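Local coordinates for ABC transporter, substrate binding protein (Aeropyrum pernix, PDB 3EAF) that probably captures a small solute outside the cell membrane and hands it to an ABC transporter for uptake, at residues 32-37 against 276-281; 269-274 against 292-297; 217-222 against 226-231; 145-150 against 193-198; 76-81 against 318-323. All blocks are in the same frame, centred on the assembly; numbering follows the deposited sequence.

The five contacts fall in the two lobes of a periplasmic binding protein. Interactions 1, 2 and 5 lie around the six-stranded sheet, and interactions 3 and 4 on the seven-stranded one. Interactions 1 and 2 share helix 267-278, and their centres are 10 Å apart. They meet where Tyr-34 OH reaches Glu-274 OE1 (2.7 Å). Interaction 5 touches both through Ile-81. Interactions 3 and 4 also have centres 10 Å apart, and there Met-219 CG packs on Met-195 CE (4.0 Å). Interactions 4 and 5 lie 41 Å apart between centres. The magnesium ion is about 13 Å from the side chain of Leu-320 in interaction 5.

Interaction 1: residues 32-37 against 276-281; sequences FKYFNE and ARMNGV
Met-278, a selenomethionine, has CG beside its backbone N (chi1 -69°) and runs extended through chi2, which puts SE beside the Tyr-34 ring. The bend at chi3 (62°) then swings CE to Glu-37. In Tyr-34 a chi1 of -178° sets CG opposite the backbone N, and the ring ends with its CD1-CE1 side against SE. SE lies 3.8 Å from Tyr-34 CE1 and approaches the ring obliquely, a Met-aromatic contact. Met-278 CE rests on Glu-37 CG at 3.6 Å.

The other half is polar and bridged by two waters. Asn-279 OD1 lies against the aliphatic chain of Lys-33, 3.5 Å from its CD. One water takes a bond from Asn-279 ND2 (3.1 Å) and gives a weak one to Lys-33 O. A second donates to Asn-279 OD1 (2.8 Å) and weakly accepts from Lys-33 NZ. Asn-279 ND2 also bonds to Ala-275 O, so the amide is gripped at both ends. A leucine here would probably leave both waters without their mate on this side and Ala-275 O without its side-chain donor.

Asn-279 is the first residue past the end of helix 267-278. Ala-276 O accepts from both Asn-279 N and Val-281 N. Tyr-34 OH bonds to Glu-274, one turn before Met-278. Helix 18-38 lies with helix 267-278 on one flank, helix 288-304 touching Phe-32 and Phe-35, and strand 47-56 touching Phe-32 and Lys-33.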
# COMPACT_ATOMS: atom_id res chain seq x y z
N PHE A 32 -6.60 -3.38 16.04
CA PHE A 32 -6.52 -2.75 17.35
C PHE A 32 -7.39 -3.49 18.38
O PHE A 32 -6.92 -3.83 19.47
CB PHE A 32 -6.95 -1.28 17.28
CG PHE A 32 -5.88 -0.35 16.76
CD1 PHE A 32 -4.61 -0.32 17.34
CD2 PHE A 32 -6.16 0.54 15.72
CE1 PHE A 32 -3.62 0.56 16.87
CE2 PHE A 32 -5.18 1.43 15.23
CZ PHE A 32 -3.92 1.44 15.81
N LYS A 33 -8.64 -3.76 18.01
CA LYS A 33 -9.56 -4.43 18.92
C LYS A 33 -9.10 -5.86 19.20
O LYS A 33 -9.16 -6.32 20.34
CB LYS A 33 -10.99 -4.41 18.38
CG LYS A 33 -11.61 -3.02 18.28
CD LYS A 33 -12.95 -3.10 17.58
CE LYS A 33 -13.71 -1.77 17.63
NZ LYS A 33 -15.08 -1.96 17.09
N TYR A 34 -8.64 -6.55 18.15
CA TYR A 34 -8.18 -7.94 18.26
C TYR A 34 -7.02 -8.09 19.22
O TYR A 34 -7.13 -8.84 20.19
CB TYR A 34 -7.79 -8.50 16.89
CG TYR A 34 -7.35 -9.95 16.89
CD1 TYR A 34 -8.27 -10.99 17.03
CD2 TYR A 34 -6.00 -10.28 16.76
CE1 TYR A 34 -7.87 -12.32 17.02
CE2 TYR A 34 -5.58 -11.62 16.76
CZ TYR A 34 -6.52 -12.63 16.88
OH TYR A 34 -6.10 -13.94 16.88
N PHE A 35 -5.92 -7.39 18.95
CA PHE A 35 -4.72 -7.55 19.76
C PHE A 35 -4.88 -7.00 21.18
O PHE A 35 -4.35 -7.58 22.13
CB PHE A 35 -3.49 -6.97 19.05
CG PHE A 35 -3.11 -7.72 17.79
CD1 PHE A 35 -2.64 -9.03 17.85
CD2 PHE A 35 -3.24 -7.11 16.54
CE1 PHE A 35 -2.30 -9.72 16.69
CE2 PHE A 35 -2.89 -7.80 15.37
CZ PHE A 35 -2.43 -9.11 15.45
N ASN A 36 -5.64 -5.91 21.33
CA ASN A 36 -5.99 -5.42 22.67
C ASN A 36 -6.60 -6.54 23.53
O ASN A 36 -6.13 -6.82 24.64
CB ASN A 36 -6.93 -4.21 22.60
CG ASN A 36 -6.18 -2.88 22.44
OD1 ASN A 36 -5.02 -2.76 22.82
ND2 ASN A 36 -6.86 -1.88 21.89
N GLU A 37 -7.64 -7.17 22.98
CA GLU A 37 -8.40 -8.23 23.65
C GLU A 37 -7.58 -9.51 23.88
O GLU A 37 -7.67 -10.12 24.95
CB GLU A 37 -9.68 -8.52 22.85
CG GLU A 37 -10.57 -9.67 23.37
CD GLU A 37 -11.28 -9.35 24.67
OE1 GLU A 37 -11.57 -8.17 24.95
OE2 GLU A 37 -11.57 -10.31 25.42
N ALA A 276 -12.48 -10.73 12.87
CA ALA A 276 -13.81 -10.49 12.31
C ALA A 276 -14.93 -11.19 13.11
O ALA A 276 -15.93 -10.56 13.45
CB ALA A 276 -13.86 -10.91 10.85
N ARG A 277 -14.75 -12.48 13.42
CA ARG A 277 -15.76 -13.21 14.19
C ARG A 277 -15.98 -12.60 15.57
O ARG A 277 -17.11 -12.45 16.01
CB ARG A 277 -15.42 -14.70 14.34
CG ARG A 277 -15.54 -15.53 13.06
CD ARG A 277 -15.37 -17.04 13.35
NE ARG A 277 -14.04 -17.38 13.88
CZ ARG A 277 -12.98 -17.68 13.14
NH1 ARG A 277 -13.06 -17.71 11.81
NH2 ARG A 277 -11.82 -17.97 13.72
N MSE A 278 -14.89 -12.24 16.24
CA MSE A 278 -14.93 -11.67 17.59
C MSE A 278 -15.55 -10.27 17.64
O MSE A 278 -16.02 -9.83 18.70
CB MSE A 278 -13.53 -11.63 18.19
CG MSE A 278 -12.97 -13.00 18.52
SE MSE A 278 -11.06 -12.94 18.93
CE MSE A 278 -11.11 -11.78 20.51
N ASN A 279 -15.57 -9.59 16.50
CA ASN A 279 -16.10 -8.23 16.43
C ASN A 279 -17.34 -8.08 15.54
O ASN A 279 -17.70 -6.98 15.14
CB ASN A 279 -14.98 -7.26 16.04
CG ASN A 279 -13.92 -7.13 17.14
OD1 ASN A 279 -14.10 -6.39 18.10
ND2 ASN A 279 -12.82 -7.86 16.99
N GLY A 280 -18.01 -9.19 15.25
CA GLY A 280 -19.28 -9.18 14.54
C GLY A 280 -19.20 -8.65 13.12
O GLY A 280 -20.14 -8.02 12.64
N VAL A 281 -18.06 -8.90 12.46
CA VAL A 281 -17.86 -8.53 11.06
C VAL A 281 -18.01 -9.77 10.18
O VAL A 281 -17.34 -10.78 10.39
CB VAL A 281 -16.46 -7.87 10.83
CG1 VAL A 281 -16.16 -7.70 9.35
CG2 VAL A 281 -16.37 -6.53 11.55
O HOH W 1 -11.52 -8.42 19.70
O HOH W 2 -16.48 -4.87 18.46

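Interaction 2: residues 269-274 against 292-297; sequences IQTIFE and QGFVNV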
# COMPACT_ATOMS: atom_id res chain seq x y z
N ILE A 269 -4.05 -14.49 7.60
CA ILE A 269 -5.41 -14.42 7.06
C ILE A 269 -6.42 -15.04 8.03
O ILE A 269 -7.51 -14.49 8.24
CB ILE A 269 -5.51 -15.10 5.65
CG1 ILE A 269 -4.66 -14.35 4.61
CG2 ILE A 269 -6.95 -15.19 5.18
CD1 ILE A 269 -5.03 -12.88 4.41
N GLN A 270 -6.07 -16.17 8.63
CA GLN A 270 -6.93 -16.79 9.65
C GLN A 270 -7.02 -15.96 10.94
O GLN A 270 -8.04 -15.99 11.63
CB GLN A 270 -6.49 -18.23 9.95
CG GLN A 270 -6.79 -19.21 8.81
CD GLN A 270 -8.24 -19.17 8.35
OE1 GLN A 270 -9.16 -19.12 9.15
NE2 GLN A 270 -8.44 -19.19 7.05
N THR A 271 -5.95 -15.22 11.24
CA THR A 271 -5.93 -14.28 12.36
C THR A 271 -6.96 -13.15 12.14
O THR A 271 -7.70 -12.78 13.05
CB THR A 271 -4.51 -13.71 12.57
OG1 THR A 271 -3.63 -14.77 12.99
CG2 THR A 271 -4.49 -12.61 13.61
N ILE A 272 -7.00 -12.63 10.91
CA ILE A 272 -7.97 -11.60 10.54
C ILE A 272 -9.41 -12.14 10.61
O ILE A 272 -10.30 -11.47 11.13
CB ILE A 272 -7.66 -10.97 9.14
CG1 ILE A 272 -6.26 -10.32 9.17
CG2 ILE A 272 -8.74 -9.93 8.76
CD1 ILE A 272 -5.73 -9.80 7.83
N PHE A 273 -9.63 -13.35 10.09
CA PHE A 273 -10.94 -13.99 10.16
C PHE A 273 -11.44 -14.19 11.59
O PHE A 273 -12.64 -14.05 11.85
CB PHE A 273 -10.95 -15.33 9.40
CG PHE A 273 -11.08 -15.16 7.91
CD1 PHE A 273 -12.10 -14.38 7.37
CD2 PHE A 273 -10.20 -15.80 7.05
CE1 PHE A 273 -12.22 -14.22 6.00
CE2 PHE A 273 -10.32 -15.64 5.67
CZ PHE A 273 -11.33 -14.85 5.15
N GLU A 274 -10.52 -14.50 12.51
CA GLU A 274 -10.89 -14.61 13.92
C GLU A 274 -11.26 -13.24 14.49
O GLU A 274 -12.24 -13.11 15.23
CB GLU A 274 -9.78 -15.27 14.76
CG GLU A 274 -10.28 -15.74 16.14
CD GLU A 274 -9.17 -16.03 17.14
OE1 GLU A 274 -7.98 -15.88 16.81
OE2 GLU A 274 -9.51 -16.42 18.29
N GLN A 292 -4.57 -4.87 4.39
CA GLN A 292 -3.59 -3.79 4.35
C GLN A 292 -3.62 -2.94 5.61
O GLN A 292 -2.57 -2.52 6.11
CB GLN A 292 -3.77 -2.92 3.09
CG GLN A 292 -3.42 -3.67 1.82
CD GLN A 292 -3.53 -2.84 0.57
OE1 GLN A 292 -4.55 -2.88 -0.11
NE2 GLN A 292 -2.49 -2.10 0.24
N GLY A 293 -4.83 -2.71 6.13
CA GLY A 293 -5.01 -2.01 7.40
C GLY A 293 -4.55 -2.84 8.59
O GLY A 293 -3.84 -2.34 9.47
N PHE A 294 -4.96 -4.10 8.61
CA PHE A 294 -4.63 -5.03 9.69
C PHE A 294 -3.12 -5.18 9.87
O PHE A 294 -2.61 -5.11 10.99
CB PHE A 294 -5.28 -6.39 9.42
CG PHE A 294 -5.38 -7.28 10.64
CD1 PHE A 294 -6.54 -7.29 11.42
CD2 PHE A 294 -4.33 -8.12 11.01
CE1 PHE A 294 -6.64 -8.12 12.54
CE2 PHE A 294 -4.42 -8.94 12.13
CZ PHE A 294 -5.57 -8.94 12.90
N VAL A 295 -2.40 -5.37 8.76
CA VAL A 295 -0.95 -5.60 8.82
C VAL A 295 -0.15 -4.39 9.29
O VAL A 295 0.93 -4.56 9.87
CB VAL A 295 -0.35 -6.17 7.50
CG1 VAL A 295 -0.93 -7.56 7.20
CG2 VAL A 295 -0.53 -5.19 6.32
N ASN A 296 -0.65 -3.18 9.04
CA ASN A 296 0.00 -1.98 9.56
C ASN A 296 -0.05 -1.93 11.09
O ASN A 296 0.96 -1.68 11.74
CB ASN A 296 -0.56 -0.70 8.93
CG ASN A 296 0.02 -0.44 7.53
OD1 ASN A 296 0.67 -1.31 6.95
ND2 ASN A 296 -0.21 0.76 6.99
N VAL A 297 -1.22 -2.21 11.65
CA VAL A 297 -1.38 -2.28 13.10
C VAL A 297 -0.53 -3.43 13.67
O VAL A 297 0.15 -3.26 14.69
CB VAL A 297 -2.86 -2.43 13.50
CG1 VAL A 297 -3.01 -2.67 14.99
CG2 VAL A 297 -3.65 -1.19 13.05
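Ile-272 and Phe-294 mark the nearest approach of two helical segments, 7.4 Å between their CA atoms. Both segments are helical throughout. In Phe-294 a chi1 of -161° carries the ring out toward the facing helix, to where Ile-272 CG1 lies over its face. Ile-272 CG1 sits over the centre of that face, 3.5 Å from the centroid of the Phe-294 ring and 14° off the normal, a CH-pi contact. Ile-272 CD1 continues back along the phenylalanine and meets Phe-294 CB at 3.8 Å.

The two helices, 267-278 and 288-304, follow each other in the chain and pack as neighbours in the lobe built on the six-stranded sheet. Thr-271 adds a methyl: CG2 meets Phe-294 CZ obliquely at 3.9 Å. Its hydroxyl is turned to its own helix and bonds to Glu-267 O. An alanine in place of Phe-294 would probably open a gap beneath Ile-272 CG1 and Thr-271 CG2. Ala-31 of helix 18-38 also touches Phe-294, and Val-290 and Val-291 touch Ile-272.

Interaction 3: residues 217-222 against 226-231; sequences RAMAKV and AFLLTN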
# COMPACT_ATOMS: atom_id res chain seq x y z
N ARG A 217 -12.03 -0.64 -18.33
CA ARG A 217 -13.32 -0.78 -19.00
C ARG A 217 -13.35 0.02 -20.31
O ARG A 217 -13.82 -0.47 -21.33
CB ARG A 217 -14.47 -0.35 -18.08
CG ARG A 217 -15.86 -0.54 -18.68
CD ARG A 217 -16.98 -0.16 -17.70
NE ARG A 217 -17.26 -1.19 -16.70
CZ ARG A 217 -18.03 -2.26 -16.90
NH1 ARG A 217 -18.61 -2.47 -18.07
NH2 ARG A 217 -18.23 -3.13 -15.91
N ALA A 218 -12.83 1.25 -20.26
CA ALA A 218 -12.75 2.12 -21.44
C ALA A 218 -11.84 1.57 -22.53
O ALA A 218 -12.18 1.60 -23.72
CB ALA A 218 -12.32 3.51 -21.03
N MSE A 219 -10.67 1.07 -22.13
CA MSE A 219 -9.72 0.51 -23.08
C MSE A 219 -10.40 -0.55 -23.94
O MSE A 219 -10.29 -0.53 -25.17
CB MSE A 219 -8.50 -0.07 -22.35
CG MSE A 219 -7.52 0.98 -21.84
SE MSE A 219 -6.24 0.26 -20.55
CE MSE A 219 -5.49 -1.19 -21.63
N ALA A 220 -11.15 -1.44 -23.29
CA ALA A 220 -11.86 -2.50 -23.99
C ALA A 220 -12.98 -1.95 -24.88
O ALA A 220 -13.20 -2.44 -25.98
CB ALA A 220 -12.41 -3.52 -23.00
N LYS A 221 -13.68 -0.93 -24.39
CA LYS A 221 -14.78 -0.31 -25.12
C LYS A 221 -14.31 0.38 -26.42
O LYS A 221 -15.01 0.30 -27.44
CB LYS A 221 -15.51 0.69 -24.22
CG LYS A 221 -16.77 1.30 -24.84
CD LYS A 221 -17.23 2.50 -24.03
CE LYS A 221 -18.39 3.23 -24.68
NZ LYS A 221 -17.93 4.11 -25.79
N VAL A 222 -13.15 1.03 -26.37
CA VAL A 222 -12.64 1.80 -27.52
C VAL A 222 -11.74 0.97 -28.44
O VAL A 222 -11.35 1.42 -29.52
CB VAL A 222 -11.92 3.12 -27.09
CG1 VAL A 222 -12.78 3.92 -26.13
CG2 VAL A 222 -10.54 2.83 -26.49
N ALA A 226 -4.55 -3.70 -25.12
CA ALA A 226 -3.32 -3.79 -24.38
C ALA A 226 -3.61 -4.42 -23.02
O ALA A 226 -4.75 -4.41 -22.55
CB ALA A 226 -2.72 -2.41 -24.20
N PHE A 227 -2.57 -4.97 -22.39
CA PHE A 227 -2.66 -5.40 -21.00
C PHE A 227 -2.59 -4.19 -20.08
O PHE A 227 -1.82 -3.26 -20.32
CB PHE A 227 -1.50 -6.34 -20.65
CG PHE A 227 -1.60 -7.70 -21.29
CD1 PHE A 227 -2.72 -8.50 -21.11
CD2 PHE A 227 -0.55 -8.20 -22.06
CE1 PHE A 227 -2.80 -9.77 -21.68
CE2 PHE A 227 -0.63 -9.47 -22.64
CZ PHE A 227 -1.76 -10.25 -22.45
N LEU A 228 -3.41 -4.20 -19.03
CA LEU A 228 -3.34 -3.18 -17.97
C LEU A 228 -2.68 -3.75 -16.71
O LEU A 228 -3.07 -4.82 -16.23
CB LEU A 228 -4.74 -2.63 -17.65
CG LEU A 228 -4.94 -1.66 -16.48
CD1 LEU A 228 -4.10 -0.39 -16.60
CD2 LEU A 228 -6.40 -1.30 -16.35
N LEU A 229 -1.67 -3.04 -16.21
CA LEU A 229 -1.08 -3.37 -14.92
C LEU A 229 -1.33 -2.21 -13.96
O LEU A 229 -1.05 -1.06 -14.29
CB LEU A 229 0.42 -3.63 -15.04
CG LEU A 229 1.21 -3.89 -13.74
CD1 LEU A 229 0.96 -5.29 -13.15
CD2 LEU A 229 2.71 -3.68 -13.97
N THR A 230 -1.84 -2.50 -12.77
CA THR A 230 -2.09 -1.45 -11.79
C THR A 230 -1.22 -1.61 -10.56
O THR A 230 -0.85 -2.72 -10.18
CB THR A 230 -3.57 -1.36 -11.31
OG1 THR A 230 -3.82 -2.37 -10.32
CG2 THR A 230 -4.55 -1.50 -12.47
N ASN A 231 -0.94 -0.48 -9.93
CA ASN A 231 -0.39 -0.47 -8.59
C ASN A 231 -1.34 -1.16 -7.62
O ASN A 231 -2.51 -1.40 -7.96
CB ASN A 231 -0.09 0.96 -8.15
CG ASN A 231 -1.34 1.74 -7.84
OD1 ASN A 231 -1.63 1.97 -6.68
ND2 ASN A 231 -2.08 2.17 -8.87
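Met-219 makes this a buried apolar contact between a helix and the strand that follows it. The segments belong to helix 209-222 and strand 227-230, with a short connection of three residues between the two segments. Met-219, a selenomethionine, supplies the whole helix side of the contact. Its chain is extended as far as SE, and the bend at chi3 (56°) turns the methyl to the start of the strand segment.

Met-219 CE touches Ala-226 at two atoms, the carbonyl O at 3.4 Å and CB at 4.0 Å. Farther along, CE reaches Leu-228 CB at 4.3 Å. Leu-228 directs its side chain to the helix, while Phe-227, one residue earlier, directs its own away from it.

Strand 202-205, helix 209-222 and strand 227-230 form a beta-alpha-beta crossover. The two strands are parallel neighbours in the seven-stranded sheet, and Phe-227 and Leu-229 bond through their backbones to Val-203. Met-219 also touches Val-203, so its side chain bears on both strands of the unit. On the other edge of strand 227-230, Leu-228 bonds through its backbone to Lys-250 and Phe-252.

Past the strand, Asn-231 ND2 bonds to Cys-205 O, at the end of strand 202-205, and to Asn-207 O just after it. Leu-224 and Met-195 of helix 185-196 also touch Met-219.

Interaction 4: residues 145-150 against 193-198; sequences ALAYDS and REMLAA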
# COMPACT_ATOMS: atom_id res chain seq x y z
N ALA A 145 2.63 2.51 -22.03
CA ALA A 145 2.03 3.82 -21.74
C ALA A 145 1.83 3.96 -20.24
O ALA A 145 1.51 2.99 -19.56
CB ALA A 145 0.70 3.95 -22.47
N LEU A 146 2.01 5.17 -19.72
CA LEU A 146 1.88 5.45 -18.28
C LEU A 146 0.69 6.38 -18.03
O LEU A 146 0.70 7.54 -18.45
CB LEU A 146 3.17 6.09 -17.72
CG LEU A 146 4.51 5.39 -17.99
CD1 LEU A 146 5.69 6.27 -17.56
CD2 LEU A 146 4.57 4.02 -17.32
N ALA A 147 -0.33 5.86 -17.35
CA ALA A 147 -1.51 6.66 -17.02
C ALA A 147 -1.53 6.95 -15.52
O ALA A 147 -1.54 6.04 -14.71
CB ALA A 147 -2.78 5.93 -17.45
N TYR A 148 -1.53 8.23 -15.17
CA TYR A 148 -1.51 8.64 -13.76
C TYR A 148 -1.89 10.11 -13.64
O TYR A 148 -1.79 10.85 -14.62
CB TYR A 148 -0.11 8.41 -13.16
CG TYR A 148 0.96 9.25 -13.82
CD1 TYR A 148 1.37 10.46 -13.26
CD2 TYR A 148 1.54 8.86 -15.04
CE1 TYR A 148 2.34 11.25 -13.88
CE2 TYR A 148 2.51 9.64 -15.66
CZ TYR A 148 2.90 10.83 -15.07
OH TYR A 148 3.86 11.62 -15.67
N ASP A 149 -2.30 10.52 -12.44
CA ASP A 149 -2.63 11.92 -12.15
C ASP A 149 -1.38 12.73 -11.85
O ASP A 149 -0.76 12.58 -10.79
CB ASP A 149 -3.64 12.00 -10.98
CG ASP A 149 -4.28 13.38 -10.83
OD1 ASP A 149 -3.66 14.40 -11.22
OD2 ASP A 149 -5.41 13.45 -10.30
N SER A 150 -1.01 13.60 -12.78
CA SER A 150 0.20 14.42 -12.66
C SER A 150 0.20 15.36 -11.46
O SER A 150 1.26 15.89 -11.11
CB SER A 150 0.43 15.22 -13.95
OG SER A 150 -0.64 16.12 -14.19
N ARG A 193 -8.52 6.61 -25.62
CA ARG A 193 -8.45 7.02 -27.03
C ARG A 193 -7.13 7.71 -27.38
O ARG A 193 -6.60 7.51 -28.47
CB ARG A 193 -9.66 7.89 -27.41
CG ARG A 193 -10.91 7.07 -27.67
CD ARG A 193 -12.07 7.89 -28.21
NE ARG A 193 -13.21 7.03 -28.57
CZ ARG A 193 -14.29 6.84 -27.82
NH1 ARG A 193 -15.26 6.04 -28.25
NH2 ARG A 193 -14.42 7.44 -26.63
N GLU A 194 -6.59 8.50 -26.45
CA GLU A 194 -5.25 9.09 -26.61
C GLU A 194 -4.17 8.01 -26.71
O GLU A 194 -3.30 8.08 -27.58
CB GLU A 194 -4.91 10.01 -25.44
CG GLU A 194 -5.53 11.38 -25.50
CD GLU A 194 -5.26 12.20 -24.25
OE1 GLU A 194 -4.38 11.81 -23.45
OE2 GLU A 194 -5.93 13.24 -24.06
N MSE A 195 -4.23 7.03 -25.82
CA MSE A 195 -3.27 5.92 -25.82
C MSE A 195 -3.40 5.03 -27.05
O MSE A 195 -2.40 4.54 -27.57
CB MSE A 195 -3.39 5.09 -24.55
CG MSE A 195 -3.02 5.85 -23.29
SE MSE A 195 -2.97 4.73 -21.71
CE MSE A 195 -4.73 3.89 -21.88
N LEU A 196 -4.63 4.84 -27.50
CA LEU A 196 -4.92 4.04 -28.69
C LEU A 196 -4.10 4.50 -29.91
O LEU A 196 -3.61 3.67 -30.67
CB LEU A 196 -6.42 4.06 -28.99
CG LEU A 196 -7.01 3.24 -30.14
CD1 LEU A 196 -6.71 1.75 -29.99
CD2 LEU A 196 -8.50 3.48 -30.24
N ALA A 197 -3.93 5.81 -30.06
CA ALA A 197 -3.10 6.39 -31.13
C ALA A 197 -1.65 5.90 -31.10
O ALA A 197 -1.00 5.83 -32.15
CB ALA A 197 -3.15 7.90 -31.07
N ALA A 198 -1.15 5.56 -29.92
CA ALA A 198 0.23 5.08 -29.77
C ALA A 198 0.32 3.55 -29.77
O ALA A 198 1.41 2.98 -29.84
CB ALA A 198 0.86 5.65 -28.50
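Ala-145 on a strand and Met-195 on a helix bring the two backbones closest, with 7.0 Å between their CA atoms. Ala-145 and Ala-147 both point their methyls at the helix, and Leu-146 between them points the other way. The strand therefore offers the helix two small apolar side chains two residues apart.

Met-195, a selenomethionine, fills this surface by itself. Its SE lies 3.8 Å from Ala-145 CB and 4.4 Å from Ala-147 CB. Selenium thus does the touching here. The chain is extended to SE, then the bend at chi3 (-51°) carries CE off the strand toward Met-219, whose CG it meets. The small alanine methyls are consistent with the close approach of helix and strand. The three residues in contact are all buried, and the contact is purely apolar.

Around the pair, Tyr-177 of strand 171-178 touches both Ala-145 and Met-195. Leu-215 of helix 209-222 touches Ala-147 and Met-195, and Leu-224 in a loop also reaches Met-195. Strand 142-148 lies between strands 171-178 and 202-205, parallel to both. Ala-145 bonds through its backbone to Tyr-202 and Trp-204, and Leu-146 to Gly-175 and Tyr-177. Helix 185-196 joins strand 171-178 to strand 202-205 in the chain. It packs across strand 142-148 on its way, with helix 209-222 as its neighbour on the same face of the seven-stranded sheet.

Interaction 5: residues 76-81 against 318-323; sequences GVIAII and EALKEA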
# COMPACT_ATOMS: atom_id res chain seq x y z
N GLY A 76 -0.62 13.15 22.80
CA GLY A 76 0.76 12.71 22.92
C GLY A 76 0.98 11.30 22.40
O GLY A 76 1.58 10.46 23.08
N VAL A 77 0.50 11.02 21.18
CA VAL A 77 0.68 9.68 20.59
C VAL A 77 2.16 9.34 20.43
O VAL A 77 2.98 10.25 20.29
CB VAL A 77 -0.05 9.54 19.22
CG1 VAL A 77 -1.55 9.81 19.36
CG2 VAL A 77 0.57 10.44 18.15
N ILE A 78 2.49 8.05 20.48
CA ILE A 78 3.87 7.61 20.24
C ILE A 78 4.00 6.92 18.89
O ILE A 78 5.09 6.54 18.47
CB ILE A 78 4.43 6.68 21.37
CG1 ILE A 78 3.52 5.45 21.58
CG2 ILE A 78 4.61 7.45 22.68
CD1 ILE A 78 4.19 4.34 22.37
N ALA A 79 2.86 6.76 18.22
CA ALA A 79 2.81 6.13 16.90
C ALA A 79 1.55 6.56 16.17
O ALA A 79 0.54 6.88 16.80
CB ALA A 79 2.87 4.60 17.02
N ILE A 80 1.63 6.60 14.84
CA ILE A 80 0.48 6.88 13.99
C ILE A 80 0.41 5.85 12.87
O ILE A 80 1.42 5.56 12.21
CB ILE A 80 0.54 8.31 13.37
CG1 ILE A 80 0.41 9.37 14.46
CG2 ILE A 80 -0.58 8.50 12.32
CD1 ILE A 80 0.85 10.78 14.02
N ILE A 81 -0.79 5.31 12.68
CA ILE A 81 -1.10 4.47 11.53
C ILE A 81 -1.73 5.41 10.51
O ILE A 81 -2.86 5.87 10.70
CB ILE A 81 -2.07 3.32 11.92
CG1 ILE A 81 -1.47 2.48 13.07
CG2 ILE A 81 -2.45 2.47 10.69
CD1 ILE A 81 -0.18 1.71 12.73
N GLU A 318 10.50 6.38 19.91
CA GLU A 318 11.89 6.04 19.62
C GLU A 318 12.24 4.59 19.96
O GLU A 318 13.03 3.96 19.26
CB GLU A 318 12.83 7.00 20.35
CG GLU A 318 14.30 6.83 19.98
CD GLU A 318 15.16 7.92 20.58
OE1 GLU A 318 15.24 7.99 21.83
OE2 GLU A 318 15.76 8.70 19.81
N ALA A 319 11.65 4.06 21.04
CA ALA A 319 11.82 2.66 21.39
C ALA A 319 11.21 1.77 20.31
O ALA A 319 11.76 0.74 19.94
CB ALA A 319 11.19 2.36 22.75
N LEU A 320 10.06 2.21 19.78
CA LEU A 320 9.37 1.48 18.71
C LEU A 320 10.15 1.52 17.39
O LEU A 320 10.26 0.48 16.72
CB LEU A 320 7.95 2.04 18.50
CG LEU A 320 6.94 1.79 19.63
CD1 LEU A 320 5.65 2.55 19.37
CD2 LEU A 320 6.66 0.30 19.83
N LYS A 321 10.68 2.69 17.03
CA LYS A 321 11.51 2.83 15.82
C LYS A 321 12.72 1.89 15.85
O LYS A 321 13.01 1.22 14.87
CB LYS A 321 12.02 4.27 15.63
CG LYS A 321 13.40 4.34 14.92
CD LYS A 321 13.74 5.71 14.44
CE LYS A 321 15.22 6.05 14.66
NZ LYS A 321 16.20 5.17 13.98
N GLU A 322 13.41 1.87 16.98
CA GLU A 322 14.63 1.09 17.12
C GLU A 322 14.36 -0.41 17.08
O GLU A 322 15.14 -1.17 16.50
CB GLU A 322 15.39 1.52 18.37
CG GLU A 322 15.94 2.96 18.25
CD GLU A 322 16.78 3.41 19.43
OE1 GLU A 322 16.95 2.63 20.40
OE2 GLU A 322 17.26 4.57 19.40
N ALA A 323 13.24 -0.83 17.68
CA ALA A 323 12.78 -2.21 17.62
C ALA A 323 12.46 -2.64 16.19
O ALA A 323 12.76 -3.76 15.80
CB ALA A 323 11.56 -2.40 18.52
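Leu-320 makes the apolar contact, reaching from helix 317-326 to Ile-78 and Ala-79. Its CD1 does all the close touching. It meets Ile-78 CD1 at 3.8 Å, with the two side chains crossing at about a right angle. The same methyl lies 4.2 Å from Ala-79 CB. Ile-78 holds CG1 between its backbone N and carbonyl carbon (chi1 56°), and from there its extended chain reaches the leucine. Leu-300, Ala-303 and Ile-304 of helix 288-304 also touch Leu-320.

Backbone hydrogen bonds fix the strand side. Ile-78 pairs with Asn-6 and Thr-101, and Ala-79 with Gly-8, so the segment lies between strands 3-11 and 101-104.

Charged groups belong to the helix side. Lys-321 NZ forms a salt bridge with Glu-325 OE1, and Glu-322 OE1 with Arg-315 NH1. Glu-325 binds the magnesium ion together with Asp-340 and Tyr-341, about 13 Å from the side chain of Leu-320.

The arrangement is that of an alpha/beta lobe of a periplasmic binding protein: a helix from late in the chain packs, beside helix 288-304, against strands 79-82 and 101-104 of the six-stranded sheet, and the same helix carries one magnesium ligand.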